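Local coordinates for lipoprotein (Clostridium difficile, PDB 4OTE), which probably binds methionine as the substrate-binding lipoprotein of an uptake system, here holding selenomethionine in its cleft and zinc ions on its surface, at residues L19-K30 and V219-I229; P86-I94 and L163-T173. All coordinates share one frame; numbering follows the deposited sequence.

Contact 1. Residues L19-K30 and V219-I229; sequences LLEELKPLIKEK and VLTSDKARSLI. With ZN (zinc ion), chain H; ZN (zinc ion), chain G; ZN (zinc ion), chain I.
Val219, Leu19 and Leu23 carry this helix-to-helix contact, which is largely apolar, with no hydrogen bond between residues 19-30 and 219-229. Val219 sits where helix 24-29 passes. Its CG2 packs on Ile27, 3.7 Å from CG1, the two side chains crossing at about a right angle, while its CG1 lies against both Ile27 CG1 and Leu26 CG, each at 4.0 Å, with Leu26 running past in the opposite direction. Leu19 is a knob in the hole formed by Leu220, Ala225, Leu228 and Ile229. Its CG, anti to the backbone N (chi1 171°), is carried toward that hole; from there CD2 comes within 3.6 Å of Leu220 CD2, and CD1 turns to Leu228 CD1 at 3.9 Å. Leu23 packs between Leu19 and Val219, its CD2 near Val219 O and Lys224 CG. Between helices 211-220 and 223-233 the chain turns at Ser222, the N-cap of the second: its OG donates to Val219 O at 2.6 Å and accepts from Ala225 N at 3.1 Å, so this hydroxyl is satisfied although leucine methyls lie against it. Farther along, Leu228 CD1 touches Glu22 CB, and Glu22 OE2 binds a zinc ion at 2.0 Å together with Glu18. Behind the interface, Leu20 rests on Val9 and Ala11 of strand 6-12, Ile27 on Leu34 of strand 33-39, and Leu19 and Ile229 both reach Tyr83 of strand 76-84.

Contact 2. Residues P86-I94 and L163-T173; sequences PAILYSYKI and LPDVTAAFIDT. With MSE (selenomethionine), chain C.
Two antiparallel strands, 88-90 and 168-171, pair inside the five-stranded mixed sheet, where 168-171 lies between 105-109 and 88-90, and the loops at their ends extend the contact. Tyr90 and Ala169 form the hydrogen-bonded pair: Tyr90 N donates to Ala169 O, and Ala169 N to Tyr90 O, both at 2.8 Å. Leu89 faces Phe170 in the adjoining non-hydrogen-bonded pair. A chi1 of -174° swings the Leu89 branch away from its own N and sets CD1 over the centre of the Phe170 ring in a CH-pi contact, 3.9 Å from the centroid; helix 112-124 packs on the sheet face that carries Leu89 and Phe170, Asn118 and Leu122 touching Phe170. Among the residues of the other face, the Tyr90 ring crosses Ile171 at about a right angle and takes the Ala169 and Ile171 carbonyl oxygens at its edge. Tyr90 OH and Thr173 OG1 both hydrogen-bond one water, 2.5 Å from Tyr90 OH, which donates to Ile171 O. Beyond the strands, Leu163 CB lies over the Tyr92 ring, 4.0 Å from the centroid, with Pro164 alongside. Ser91 OG donates to Thr167 O at 2.5 Å, nearly straight on to the carbonyl, and accepts from Lys93 N and Ile94 N, making an ST turn and ST motif. The extended Lys93 side chain reaches Pro164 O with NZ in a weak bond. One hydroxyl thus ties three backbone groups at the ST turn of residues 91-94, while ordered water links the Tyr90 phenol to the start of helix 173-176, just after Asp172 of the selenomethionine pocket.

Contact 1 and contact 2 lie on opposite sides of the chain's centre, their own centres about 31 Å apart and their nearest atoms about 9 Å apart, so they do not touch. Along the chain, contact 2 is nested within the loop that contact 1 closes. Contact 1 packs helices against the seven-stranded sheet and contact 2 lies within the five-stranded one, consistent with the two-lobed periplasmic binding-protein fold. Only contact 2 holds a residue of the selenomethionine pocket: Asp172, whose OD2 is 3.6 Å from the ligand OXT and hydrogen-bonded to Tyr42 OH. Contact 1 instead bears zinc ions, bound by Glu21, Glu22 and Glu29. Thr173 of contact 2 lies about 11 Å from Glu18, the zinc partner of Glu22, between nearest side-chain atoms.

Contact 1. Residues L19-K30 and V219-I229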
loop_
_atom_site.group_PDB
_atom_site.type_symbol
_atom_site.label_atom_id
_atom_site.label_comp_id
_atom_site.label_asym_id
_atom_site.label_seq_id
_atom_site.Cartn_x
_atom_site.Cartn_y
_atom_site.Cartn_z
ATOM N N LEU A 19 -5.246 3.455 12.501
ATOM C CA LEU A 19 -6.061 4.652 12.265
ATOM C C LEU A 19 -7.506 4.412 12.712
ATOM O O LEU A 19 -8.068 5.210 13.463
ATOM C CB LEU A 19 -6.017 5.067 10.794
ATOM C CG LEU A 19 -6.983 6.168 10.338
ATOM C CD1 LEU A 19 -6.795 7.444 11.152
ATOM C CD2 LEU A 19 -6.819 6.451 8.850
ATOM N N LEU A 20 -8.096 3.306 12.262
ATOM C CA LEU A 20 -9.451 2.939 12.673
ATOM C C LEU A 20 -9.575 2.811 14.196
ATOM O O LEU A 20 -10.552 3.284 14.776
ATOM C CB LEU A 20 -9.896 1.636 12.000
ATOM C CG LEU A 20 -10.237 1.718 10.508
ATOM C CD1 LEU A 20 -10.262 0.332 9.883
ATOM C CD2 LEU A 20 -11.557 2.437 10.283
ATOM N N GLU A 21 -8.586 2.185 14.836
ATOM C CA GLU A 21 -8.603 1.995 16.290
ATOM C C GLU A 21 -8.666 3.334 17.015
ATOM O O GLU A 21 -9.425 3.491 17.970
ATOM C CB GLU A 21 -7.368 1.221 16.777
ATOM C CG GLU A 21 -7.326 -0.258 16.403
ATOM C CD GLU A 21 -8.305 -1.127 17.175
ATOM O OE1 GLU A 21 -9.040 -0.606 18.041
ATOM O OE2 GLU A 21 -8.335 -2.356 16.925
ATOM N N GLU A 22 -7.872 4.296 16.555
ATOM C CA GLU A 22 -7.845 5.623 17.169
ATOM C C GLU A 22 -9.082 6.459 16.832
ATOM O O GLU A 22 -9.325 7.471 17.472
ATOM C CB GLU A 22 -6.571 6.373 16.775
ATOM C CG GLU A 22 -5.295 5.749 17.323
ATOM C CD GLU A 22 -5.169 5.865 18.834
ATOM O OE1 GLU A 22 -5.861 6.708 19.436
ATOM O OE2 GLU A 22 -4.365 5.120 19.434
ATOM N N LEU A 23 -9.856 6.032 15.837
ATOM C CA LEU A 23 -11.108 6.700 15.467
ATOM C C LEU A 23 -12.353 6.082 16.118
ATOM O O LEU A 23 -13.464 6.562 15.889
ATOM C CB LEU A 23 -11.275 6.700 13.943
ATOM C CG LEU A 23 -10.345 7.639 13.183
ATOM C CD1 LEU A 23 -10.377 7.326 11.694
ATOM C CD2 LEU A 23 -10.714 9.094 13.435
ATOM N N LYS A 24 -12.170 5.030 16.917
ATOM C CA LYS A 24 -13.286 4.371 17.623
ATOM C C LYS A 24 -14.181 5.334 18.397
ATOM O O LYS A 24 -15.394 5.293 18.243
ATOM C CB LYS A 24 -12.776 3.324 18.615
ATOM C CG LYS A 24 -12.785 1.897 18.125
ATOM C CD LYS A 24 -12.354 0.999 19.269
ATOM C CE LYS A 24 -12.177 -0.432 18.828
ATOM N NZ LYS A 24 -11.573 -1.230 19.930
ATOM N N PRO A 25 -13.584 6.182 19.255
ATOM C CA PRO A 25 -14.396 7.117 20.037
ATOM C C PRO A 25 -15.245 8.042 19.168
ATOM O O PRO A 25 -16.373 8.369 19.536
ATOM C CB PRO A 25 -13.357 7.937 20.814
ATOM C CG PRO A 25 -12.104 7.135 20.780
ATOM C CD PRO A 25 -12.142 6.396 19.479
ATOM N N LEU A 26 -14.700 8.458 18.027
ATOM C CA LEU A 26 -15.421 9.324 17.101
ATOM C C LEU A 26 -16.569 8.562 16.445
ATOM O O LEU A 26 -17.643 9.121 16.215
ATOM C CB LEU A 26 -14.467 9.873 16.037
ATOM C CG LEU A 26 -14.948 11.051 15.195
ATOM C CD1 LEU A 26 -15.473 12.183 16.066
ATOM C CD2 LEU A 26 -13.814 11.553 14.317
ATOM N N ILE A 27 -16.345 7.281 16.155
ATOM C CA ILE A 27 -17.387 6.435 15.582
ATOM C C ILE A 27 -18.487 6.202 16.617
ATOM O O ILE A 27 -19.671 6.179 16.275
ATOM C CB ILE A 27 -16.801 5.111 15.045
ATOM C CG1 ILE A 27 -15.928 5.412 13.826
ATOM C CG2 ILE A 27 -17.900 4.132 14.662
ATOM C CD1 ILE A 27 -14.971 4.306 13.450
ATOM N N LYS A 28 -18.089 6.067 17.881
ATOM C CA LYS A 28 -19.032 5.925 18.988
ATOM C C LYS A 28 -19.890 7.184 19.155
ATOM O O LYS A 28 -21.055 7.101 19.530
ATOM C CB LYS A 28 -18.285 5.598 20.283
ATOM C CG LYS A 28 -19.156 4.964 21.359
ATOM N N GLU A 29 -19.314 8.346 18.856
ATOM C CA GLU A 29 -20.064 9.601 18.865
ATOM C C GLU A 29 -21.164 9.646 17.805
ATOM O O GLU A 29 -22.125 10.397 17.951
ATOM C CB GLU A 29 -19.127 10.793 18.675
ATOM C CG GLU A 29 -18.449 11.232 19.956
ATOM C CD GLU A 29 -17.525 12.415 19.753
ATOM O OE1 GLU A 29 -17.428 12.925 18.615
ATOM O OE2 GLU A 29 -16.893 12.848 20.740
ATOM N N LYS A 30 -21.015 8.848 16.747
ATOM C CA LYS A 30 -22.034 8.738 15.701
ATOM C C LYS A 30 -23.060 7.644 16.016
ATOM O O LYS A 30 -23.930 7.354 15.190
ATOM C CB LYS A 30 -21.397 8.445 14.337
ATOM C CG LYS A 30 -20.184 9.294 13.983
ATOM C CD LYS A 30 -20.510 10.770 13.892
ATOM C CE LYS A 30 -19.267 11.577 13.553
ATOM N NZ LYS A 30 -19.500 13.045 13.652
ATOM N N VAL A 219 -15.747 9.800 9.332
ATOM C CA VAL A 219 -14.684 9.848 10.337
ATOM C C VAL A 219 -13.300 9.699 9.704
ATOM O O VAL A 219 -12.338 10.281 10.199
ATOM C CB VAL A 219 -14.873 8.820 11.477
ATOM C CG1 VAL A 219 -16.261 8.955 12.095
ATOM C CG2 VAL A 219 -14.628 7.397 10.998
ATOM N N LEU A 220 -13.204 8.947 8.609
ATOM C CA LEU A 220 -11.907 8.706 7.963
ATOM C C LEU A 220 -11.377 9.906 7.171
ATOM O O LEU A 220 -10.193 9.951 6.846
ATOM C CB LEU A 220 -11.957 7.465 7.066
ATOM C CG LEU A 220 -11.754 6.130 7.786
ATOM C CD1 LEU A 220 -12.294 4.980 6.948
ATOM C CD2 LEU A 220 -10.286 5.910 8.117
ATOM N N THR A 221 -12.251 10.861 6.860
ATOM C CA THR A 221 -11.848 12.112 6.221
ATOM C C THR A 221 -11.949 13.298 7.197
ATOM O O THR A 221 -11.919 14.450 6.778
ATOM C CB THR A 221 -12.696 12.393 4.966
ATOM O OG1 THR A 221 -14.084 12.394 5.309
ATOM C CG2 THR A 221 -12.453 11.332 3.908
ATOM N N SER A 222 -12.050 13.013 8.494
ATOM C CA SER A 222 -12.170 14.057 9.517
ATOM C C SER A 222 -10.836 14.732 9.800
ATOM O O SER A 222 -9.782 14.203 9.459
ATOM C CB SER A 222 -12.701 13.457 10.826
ATOM O OG SER A 222 -11.764 12.548 11.392
ATOM N N ASP A 223 -10.887 15.886 10.457
ATOM C CA ASP A 223 -9.674 16.551 10.932
ATOM C C ASP A 223 -8.882 15.657 11.892
ATOM O O ASP A 223 -7.653 15.682 11.896
ATOM C CB ASP A 223 -10.011 17.871 11.628
ATOM C CG ASP A 223 -10.532 18.930 10.672
ATOM O OD1 ASP A 223 -10.427 18.776 9.438
ATOM O OD2 ASP A 223 -11.045 19.956 11.164
ATOM N N LYS A 224 -9.591 14.878 12.707
ATOM C CA LYS A 224 -8.950 13.931 13.619
ATOM C C LYS A 224 -8.151 12.871 12.847
ATOM O O LYS A 224 -7.020 12.541 13.215
ATOM C CB LYS A 224 -9.997 13.268 14.524
ATOM C CG LYS A 224 -9.451 12.242 15.513
ATOM C CD LYS A 224 -8.412 12.850 16.441
ATOM C CE LYS A 224 -7.970 11.864 17.509
ATOM N NZ LYS A 224 -6.852 12.424 18.318
ATOM N N ALA A 225 -8.740 12.353 11.774
ATOM C CA ALA A 225 -8.076 11.359 10.928
ATOM C C ALA A 225 -6.812 11.924 10.281
ATOM O O ALA A 225 -5.791 11.230 10.195
ATOM C CB ALA A 225 -9.032 10.853 9.857
ATOM N N ARG A 226 -6.884 13.178 9.831
ATOM C CA ARG A 226 -5.740 13.827 9.187
ATOM C C ARG A 226 -4.588 13.995 10.174
ATOM O O ARG A 226 -3.452 13.650 9.862
ATOM C CB ARG A 226 -6.121 15.192 8.594
ATOM C CG ARG A 226 -5.043 15.766 7.682
ATOM C CD ARG A 226 -5.343 17.176 7.211
ATOM N NE ARG A 226 -6.579 17.251 6.432
ATOM C CZ ARG A 226 -7.725 17.805 6.840
ATOM N NH1 ARG A 226 -7.843 18.361 8.047
ATOM N NH2 ARG A 226 -8.776 17.808 6.025
ATOM N N SER A 227 -4.887 14.518 11.360
ATOM C CA SER A 227 -3.854 14.743 12.372
ATOM C C SER A 227 -3.263 13.425 12.882
ATOM O O SER A 227 -2.063 13.348 13.131
ATOM C CB SER A 227 -4.387 15.594 13.532
ATOM O OG SER A 227 -5.453 14.950 14.196
ATOM N N LEU A 228 -4.089 12.388 13.012
ATOM C CA LEU A 228 -3.591 11.059 13.406
ATOM C C LEU A 228 -2.578 10.513 12.407
ATOM O O LEU A 228 -1.532 9.991 12.798
ATOM C CB LEU A 228 -4.737 10.051 13.549
ATOM C CG LEU A 228 -5.614 10.158 14.797
ATOM C CD1 LEU A 228 -6.865 9.313 14.615
ATOM C CD2 LEU A 228 -4.853 9.754 16.052
ATOM N N ILE A 229 -2.898 10.618 11.119
ATOM C CA ILE A 229 -1.989 10.158 10.065
ATOM C C ILE A 229 -0.675 10.929 10.120
ATOM O O ILE A 229 0.402 10.335 10.085
ATOM C CB ILE A 229 -2.609 10.313 8.661
ATOM C CG1 ILE A 229 -3.736 9.295 8.469
ATOM C CG2 ILE A 229 -1.550 10.143 7.573
ATOM C CD1 ILE A 229 -4.718 9.680 7.383
HETATM ZN ZN ZN H . -9.435 -3.447 18.233
HETATM ZN ZN ZN G . -3.563 3.293 19.021
HETATM ZN ZN ZN I . -15.782 14.336 19.552
HETATM O O HOH W 1 -16.281 15.463 17.694
HETATM O O HOH W 2 -13.894 13.233 20.536
#

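Contact 2. Residues P86-I94 and L163-T173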
loop_
_atom_site.group_PDB
_atom_site.type_symbol
_atom_site.label_atom_id
_atom_site.label_comp_id
_atom_site.label_asym_id
_atom_site.label_seq_id
_atom_site.Cartn_x
_atom_site.Cartn_y
_atom_site.Cartn_z
ATOM N N PRO A 86 3.512 6.077 -0.524
ATOM C CA PRO A 86 4.507 5.922 -1.580
ATOM C C PRO A 86 5.451 4.764 -1.292
ATOM O O PRO A 86 5.876 4.588 -0.149
ATOM C CB PRO A 86 5.278 7.246 -1.545
ATOM C CG PRO A 86 4.370 8.219 -0.888
ATOM C CD PRO A 86 3.536 7.426 0.068
ATOM N N ALA A 87 5.753 3.974 -2.319
ATOM C CA ALA A 87 6.737 2.907 -2.202
ATOM C C ALA A 87 8.074 3.504 -1.797
ATOM O O ALA A 87 8.470 4.550 -2.301
ATOM C CB ALA A 87 6.873 2.158 -3.521
ATOM N N ILE A 88 8.753 2.845 -0.869
ATOM C CA ILE A 88 10.052 3.296 -0.398
ATOM C C ILE A 88 11.082 2.212 -0.675
ATOM O O ILE A 88 10.830 1.028 -0.434
ATOM C CB ILE A 88 10.017 3.653 1.105
ATOM C CG1 ILE A 88 9.164 4.909 1.313
ATOM C CG2 ILE A 88 11.432 3.886 1.638
ATOM C CD1 ILE A 88 8.834 5.202 2.759
ATOM N N LEU A 89 12.227 2.627 -1.207
ATOM C CA LEU A 89 13.343 1.729 -1.459
ATOM C C LEU A 89 14.230 1.736 -0.217
ATOM O O LEU A 89 14.757 2.783 0.164
ATOM C CB LEU A 89 14.124 2.187 -2.696
ATOM C CG LEU A 89 15.266 1.296 -3.210
ATOM C CD1 LEU A 89 14.761 -0.079 -3.611
ATOM C CD2 LEU A 89 15.977 1.960 -4.381
ATOM N N TYR A 90 14.358 0.572 0.421
ATOM C CA TYR A 90 15.134 0.420 1.650
ATOM C C TYR A 90 16.459 -0.269 1.359
ATOM O O TYR A 90 16.581 -1.003 0.381
ATOM C CB TYR A 90 14.363 -0.411 2.678
ATOM C CG TYR A 90 13.105 0.242 3.199
ATOM C CD1 TYR A 90 11.898 0.093 2.529
ATOM C CD2 TYR A 90 13.117 0.992 4.370
ATOM C CE1 TYR A 90 10.739 0.679 3.003
ATOM C CE2 TYR A 90 11.962 1.585 4.852
ATOM C CZ TYR A 90 10.773 1.424 4.165
ATOM O OH TYR A 90 9.615 2.006 4.628
ATOM N N SER A 91 17.443 -0.037 2.223
ATOM C CA SER A 91 18.759 -0.644 2.074
ATOM C C SER A 91 19.514 -0.638 3.400
ATOM O O SER A 91 19.462 0.346 4.139
ATOM C CB SER A 91 19.568 0.101 1.008
ATOM O OG SER A 91 20.847 -0.483 0.818
ATOM N N TYR A 92 20.189 -1.749 3.697
ATOM C CA TYR A 92 21.119 -1.832 4.827
ATOM C C TYR A 92 22.573 -1.613 4.387
ATOM O O TYR A 92 23.472 -1.581 5.226
ATOM C CB TYR A 92 21.035 -3.205 5.513
ATOM C CG TYR A 92 19.774 -3.501 6.297
ATOM C CD1 TYR A 92 18.979 -2.480 6.820
ATOM C CD2 TYR A 92 19.398 -4.820 6.556
ATOM C CE1 TYR A 92 17.836 -2.765 7.547
ATOM C CE2 TYR A 92 18.258 -5.112 7.285
ATOM C CZ TYR A 92 17.483 -4.082 7.778
ATOM O OH TYR A 92 16.350 -4.365 8.503
ATOM N N LYS A 93 22.798 -1.458 3.084
ATOM C CA LYS A 93 24.152 -1.483 2.530
ATOM C C LYS A 93 24.599 -0.177 1.864
ATOM O O LYS A 93 25.793 0.099 1.807
ATOM C CB LYS A 93 24.272 -2.660 1.561
ATOM C CG LYS A 93 23.960 -3.992 2.229
ATOM C CD LYS A 93 24.119 -5.171 1.291
ATOM C CE LYS A 93 23.703 -6.462 1.977
ATOM N NZ LYS A 93 23.836 -7.639 1.074
ATOM N N ILE A 94 23.651 0.618 1.365
ATOM C CA ILE A 94 23.958 1.929 0.781
ATOM C C ILE A 94 22.985 2.995 1.278
ATOM O O ILE A 94 21.878 2.680 1.714
ATOM C CB ILE A 94 23.927 1.888 -0.761
ATOM C CG1 ILE A 94 22.557 1.427 -1.273
ATOM C CG2 ILE A 94 25.024 0.969 -1.287
ATOM C CD1 ILE A 94 22.406 1.502 -2.777
ATOM N N LEU A 163 16.525 -8.029 3.149
ATOM C CA LEU A 163 17.391 -6.842 3.113
ATOM C C LEU A 163 18.865 -7.102 3.447
ATOM O O LEU A 163 19.742 -6.468 2.864
ATOM C CB LEU A 163 16.839 -5.732 4.022
ATOM C CG LEU A 163 15.736 -4.864 3.413
ATOM C CD1 LEU A 163 15.123 -3.969 4.483
ATOM C CD2 LEU A 163 16.262 -4.028 2.252
ATOM N N PRO A 164 19.145 -8.018 4.390
ATOM C CA PRO A 164 20.547 -8.364 4.642
ATOM C C PRO A 164 21.239 -9.080 3.473
ATOM O O PRO A 164 22.458 -9.019 3.362
ATOM C CB PRO A 164 20.467 -9.288 5.864
ATOM C CG PRO A 164 19.186 -8.928 6.529
ATOM C CD PRO A 164 18.252 -8.609 5.401
ATOM N N ASP A 165 20.465 -9.736 2.609
ATOM C CA ASP A 165 21.021 -10.546 1.523
ATOM C C ASP A 165 20.974 -9.862 0.152
ATOM O O ASP A 165 21.444 -10.430 -0.834
ATOM C CB ASP A 165 20.276 -11.883 1.449
ATOM C CG ASP A 165 20.152 -12.560 2.805
ATOM O OD1 ASP A 165 21.137 -12.551 3.571
ATOM O OD2 ASP A 165 19.065 -13.096 3.103
ATOM N N VAL A 166 20.401 -8.661 0.088
ATOM C CA VAL A 166 20.328 -7.889 -1.161
ATOM C C VAL A 166 20.850 -6.472 -0.939
ATOM O O VAL A 166 21.074 -6.066 0.197
ATOM C CB VAL A 166 18.886 -7.828 -1.726
ATOM C CG1 VAL A 166 18.347 -9.231 -1.967
ATOM C CG2 VAL A 166 17.958 -7.042 -0.802
ATOM N N THR A 167 21.048 -5.726 -2.024
ATOM C CA THR A 167 21.561 -4.358 -1.927
ATOM C C THR A 167 20.474 -3.401 -1.458
ATOM O O THR A 167 20.708 -2.589 -0.570
ATOM C CB THR A 167 22.119 -3.842 -3.269
ATOM O OG1 THR A 167 23.056 -4.786 -3.799
ATOM C CG2 THR A 167 22.815 -2.492 -3.080
ATOM N N ALA A 168 19.298 -3.499 -2.073
ATOM C CA ALA A 168 18.142 -2.679 -1.710
ATOM C C ALA A 168 16.838 -3.423 -2.001
ATOM O O ALA A 168 16.846 -4.430 -2.705
ATOM C CB ALA A 168 18.174 -1.364 -2.469
ATOM N N ALA A 169 15.725 -2.923 -1.460
ATOM C CA ALA A 169 14.418 -3.551 -1.673
ATOM C C ALA A 169 13.262 -2.550 -1.594
ATOM O O ALA A 169 13.248 -1.678 -0.723
ATOM C CB ALA A 169 14.208 -4.668 -0.663
ATOM N N PHE A 170 12.309 -2.680 -2.518
ATOM C CA PHE A 170 11.056 -1.917 -2.473
ATOM C C PHE A 170 10.078 -2.615 -1.526
ATOM O O PHE A 170 9.743 -3.784 -1.737
ATOM C CB PHE A 170 10.414 -1.821 -3.865
ATOM C CG PHE A 170 10.947 -0.697 -4.718
ATOM C CD1 PHE A 170 10.654 0.624 -4.413
ATOM C CD2 PHE A 170 11.708 -0.963 -5.850
ATOM C CE1 PHE A 170 11.128 1.659 -5.202
ATOM C CE2 PHE A 170 12.188 0.070 -6.640
ATOM C CZ PHE A 170 11.893 1.381 -6.319
ATOM N N ILE A 171 9.627 -1.907 -0.489
ATOM C CA ILE A 171 8.729 -2.491 0.513
ATOM C C ILE A 171 7.554 -1.565 0.837
ATOM O O ILE A 171 7.744 -0.396 1.203
ATOM C CB ILE A 171 9.480 -2.827 1.824
ATOM C CG1 ILE A 171 10.740 -3.651 1.535
ATOM C CG2 ILE A 171 8.569 -3.593 2.781
ATOM C CD1 ILE A 171 11.555 -3.997 2.762
ATOM N N ASP A 172 6.341 -2.101 0.704
ATOM C CA ASP A 172 5.129 -1.387 1.099
ATOM C C ASP A 172 5.215 -0.979 2.563
ATOM O O ASP A 172 5.700 -1.739 3.400
ATOM C CB ASP A 172 3.884 -2.260 0.899
ATOM C CG ASP A 172 3.552 -2.497 -0.560
ATOM O OD1 ASP A 172 4.441 -2.310 -1.418
ATOM O OD2 ASP A 172 2.400 -2.880 -0.853
ATOM N N THR A 173 4.721 0.211 2.874
ATOM C CA THR A 173 4.729 0.699 4.248
ATOM C C THR A 173 3.944 -0.247 5.163
ATOM O O THR A 173 4.332 -0.454 6.314
ATOM C CB THR A 173 4.236 2.160 4.314
ATOM O OG1 THR A 173 5.284 3.010 3.841
ATOM C CG2 THR A 173 3.856 2.589 5.738
HETATM N N MSE C 301 -0.382 0.347 1.335
HETATM C CA MSE C 301 -0.132 -0.291 -0.001
HETATM C C MSE C 301 0.390 0.746 -0.934
HETATM O O MSE C 301 -0.248 1.783 -1.142
HETATM O OXT MSE C 301 1.466 0.555 -1.505
HETATM C CB MSE C 301 -1.385 -0.916 -0.612
HETATM C CG MSE C 301 -1.066 -1.695 -1.891
HETATM SE SE MSE C 301 -2.721 -2.327 -2.759
HETATM C CE MSE C 301 -3.163 -3.722 -1.457
HETATM O O HOH W 3 4.201 1.809 0.572
HETATM O O HOH W 4 7.583 1.755 3.139
HETATM O O HOH W 5 20.019 -3.844 1.877
#